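Local coordinates for protein phospho-2-dehydro-3-deoxyheptonate aldolase/chorismate mutase (Thermus thermophilus, PDB 2D8E) that probably serves aromatic amino acid biosynthesis, here as the chorismate mutase domain of a bifunctional enzyme that also carries a DAHP synthase, at residues 29-34 with 82-87. Sequence-based numbering, arbitrary orientation.
Sequences LVQEIG and LDLEER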
loop_
_atom_site.group_PDB
_atom_site.type_symbol
_atom_site.label_atom_id
_atom_site.label_comp_id
_atom_site.label_asym_id
_atom_site.label_seq_id
_atom_site.Cartn_x
_atom_site.Cartn_y
_atom_site.Cartn_z
ATOM N N LEU A 29 -5.885 -10.190 -8.821
ATOM C CA LEU A 29 -6.494 -11.236 -8.010
ATOM C C LEU A 29 -7.927 -10.908 -7.617
ATOM O O LEU A 29 -8.811 -11.756 -7.726
ATOM C CB LEU A 29 -5.665 -11.476 -6.749
ATOM C CG LEU A 29 -4.307 -12.149 -6.973
ATOM C CD1 LEU A 29 -3.490 -12.100 -5.690
ATOM C CD2 LEU A 29 -4.522 -13.588 -7.421
ATOM N N VAL A 30 -8.162 -9.679 -7.163
ATOM C CA VAL A 30 -9.510 -9.295 -6.765
ATOM C C VAL A 30 -10.458 -9.241 -7.962
ATOM O O VAL A 30 -11.649 -9.486 -7.818
ATOM C CB VAL A 30 -9.533 -7.934 -6.022
ATOM C CG1 VAL A 30 -8.677 -8.013 -4.761
ATOM C CG2 VAL A 30 -9.051 -6.830 -6.934
ATOM N N GLN A 31 -9.935 -8.915 -9.143
ATOM C CA GLN A 31 -10.776 -8.880 -10.340
ATOM C C GLN A 31 -11.257 -10.296 -10.636
ATOM O O GLN A 31 -12.402 -10.506 -11.037
ATOM C CB GLN A 31 -10.001 -8.342 -11.543
ATOM C CG GLN A 31 -9.673 -6.866 -11.461
ATOM C CD GLN A 31 -9.037 -6.347 -12.732
ATOM O OE1 GLN A 31 -8.037 -6.885 -13.205
ATOM N NE2 GLN A 31 -9.615 -5.294 -13.291
ATOM N N GLU A 32 -10.377 -11.270 -10.422
ATOM C CA GLU A 32 -10.734 -12.656 -10.667
ATOM C C GLU A 32 -11.788 -13.109 -9.660
ATOM O O GLU A 32 -12.757 -13.772 -10.026
ATOM C CB GLU A 32 -9.502 -13.557 -10.580
ATOM C CG GLU A 32 -9.800 -14.992 -10.963
ATOM C CD GLU A 32 -10.257 -15.112 -12.404
ATOM O OE1 GLU A 32 -9.400 -15.306 -13.289
ATOM O OE2 GLU A 32 -11.473 -14.997 -12.654
ATOM N N ILE A 33 -11.593 -12.759 -8.391
ATOM C CA ILE A 33 -12.552 -13.118 -7.353
ATOM C C ILE A 33 -13.898 -12.494 -7.711
ATOM O O ILE A 33 -14.949 -13.122 -7.575
ATOM C CB ILE A 33 -12.111 -12.576 -5.977
ATOM C CG1 ILE A 33 -10.858 -13.319 -5.511
ATOM C CG2 ILE A 33 -13.235 -12.735 -4.954
ATOM C CD1 ILE A 33 -10.247 -12.750 -4.248
ATOM N N GLY A 34 -13.848 -11.254 -8.183
ATOM C CA GLY A 34 -15.061 -10.549 -8.551
ATOM C C GLY A 34 -15.864 -11.234 -9.641
ATOM O O GLY A 34 -17.089 -11.320 -9.544
ATOM N N LEU A 82 -12.631 -2.395 -4.289
ATOM C CA LEU A 82 -14.069 -2.493 -4.526
ATOM C C LEU A 82 -14.355 -1.826 -5.856
ATOM O O LEU A 82 -15.178 -2.294 -6.645
ATOM C CB LEU A 82 -14.854 -1.764 -3.432
ATOM C CG LEU A 82 -14.884 -2.383 -2.038
ATOM C CD1 LEU A 82 -15.592 -1.437 -1.082
ATOM C CD2 LEU A 82 -15.594 -3.726 -2.090
ATOM N N ASP A 83 -13.658 -0.718 -6.083
ATOM C CA ASP A 83 -13.792 0.054 -7.302
ATOM C C ASP A 83 -13.463 -0.809 -8.512
ATOM O O ASP A 83 -13.506 -0.369 -9.653
ATOM C CB ASP A 83 -12.826 1.237 -7.228
ATOM C CG ASP A 83 -13.365 2.379 -8.077
ATOM O OD1 ASP A 83 -14.587 2.480 -8.193
ATOM O OD2 ASP A 83 -12.569 3.152 -8.604
ATOM N N LEU A 84 -13.144 -2.075 -8.241
ATOM C CA LEU A 84 -12.816 -3.054 -9.279
ATOM C C LEU A 84 -13.755 -4.257 -9.226
ATOM O O LEU A 84 -14.278 -4.697 -10.250
ATOM C CB LEU A 84 -11.382 -3.559 -9.107
ATOM C CG LEU A 84 -10.205 -2.602 -9.275
ATOM C CD1 LEU A 84 -8.911 -3.362 -9.021
ATOM C CD2 LEU A 84 -10.207 -2.009 -10.676
ATOM N N GLU A 85 -13.953 -4.792 -8.025
ATOM C CA GLU A 85 -14.813 -5.958 -7.824
ATOM C C GLU A 85 -16.243 -5.668 -8.267
ATOM O O GLU A 85 -17.033 -6.585 -8.492
ATOM C CB GLU A 85 -14.789 -6.363 -6.348
ATOM C CG GLU A 85 -14.478 -7.834 -6.103
ATOM C CD GLU A 85 -14.248 -8.139 -4.631
ATOM O OE1 GLU A 85 -13.208 -7.713 -4.085
ATOM O OE2 GLU A 85 -15.105 -8.810 -4.020
ATOM N N GLU A 86 -16.564 -4.385 -8.390
ATOM C CA GLU A 86 -17.895 -3.960 -8.802
ATOM C C GLU A 86 -17.862 -3.610 -10.280
ATOM O O GLU A 86 -18.867 -3.735 -10.983
ATOM C CB GLU A 86 -18.421 -2.893 -7.845
ATOM C CG GLU A 86 -18.638 -3.391 -6.433
ATOM C CD GLU A 86 -19.900 -4.215 -6.308
ATOM O OE1 GLU A 86 -20.259 -4.897 -7.290
ATOM O OE2 GLU A 86 -20.538 -4.182 -5.234
ATOM N N ARG A 87 -16.695 -3.184 -10.747
ATOM C CA ARG A 87 -16.526 -2.811 -12.141
ATOM C C ARG A 87 -15.683 -3.796 -12.949
ATOM O O ARG A 87 -16.106 -4.925 -13.205
ATOM C CB ARG A 87 -15.854 -1.432 -12.092
ATOM C CG ARG A 87 -16.427 -0.510 -11.013
ATOM C CD ARG A 87 -17.931 -0.279 -11.160
ATOM N NE ARG A 87 -18.249 0.823 -12.064
ATOM C CZ ARG A 87 -18.075 0.799 -13.381
ATOM N NH1 ARG A 87 -17.584 -0.281 -13.973
ATOM N NH2 ARG A 87 -18.389 1.863 -14.107
#
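Glu-85 lies across the backbone of helix 4-40 at Gly-34, where the CA atoms of the two residues come within 4.7 Å. Its CG rests 3.7 Å from Gly-34 CA and equally far from Val-30 O, a carbonyl already engaged by Gly-34 N one helical turn on. With no side chain at Gly-34, this methylene sits directly on the main chain. Beyond CG the chain runs extended (chi2 171°) and carries the carboxylate, poorly ordered and so only approximately placed, over the flank of Val-30, OE1 lying 4.2 Å from Val-30 CB. OE2 passes Ile-33 CG2 at 4.4 Å and accepts a hydrogen bond from Gln-37 NE2, one turn further along the same helix.

Val-30 also meets Leu-84: its CG2 branch, set between the backbone N and the carbonyl carbon, touches Leu-84 CD1 at 4.0 Å, the two side chains crossing at a slant. The second leucine branch, CD2, is 4.2 Å from Gln-31 NE2. That amide is tied to the C-terminal tail: Gln-31 OE1 accepts a hydrogen bond from Gln-90 NE2, and Gln-31 NE2 makes a weak one to Gln-88 O. Phe-65 of the second subunit packs on Leu-84.

The contact thus joins the long first helix of this all-helical AroQ-type chorismate mutase domain to the C-terminal part of helix 67-85. Between the two segments themselves it rests on van der Waals packing, while the polar ends of Glu-85 and Gln-31 find their partners just beyond.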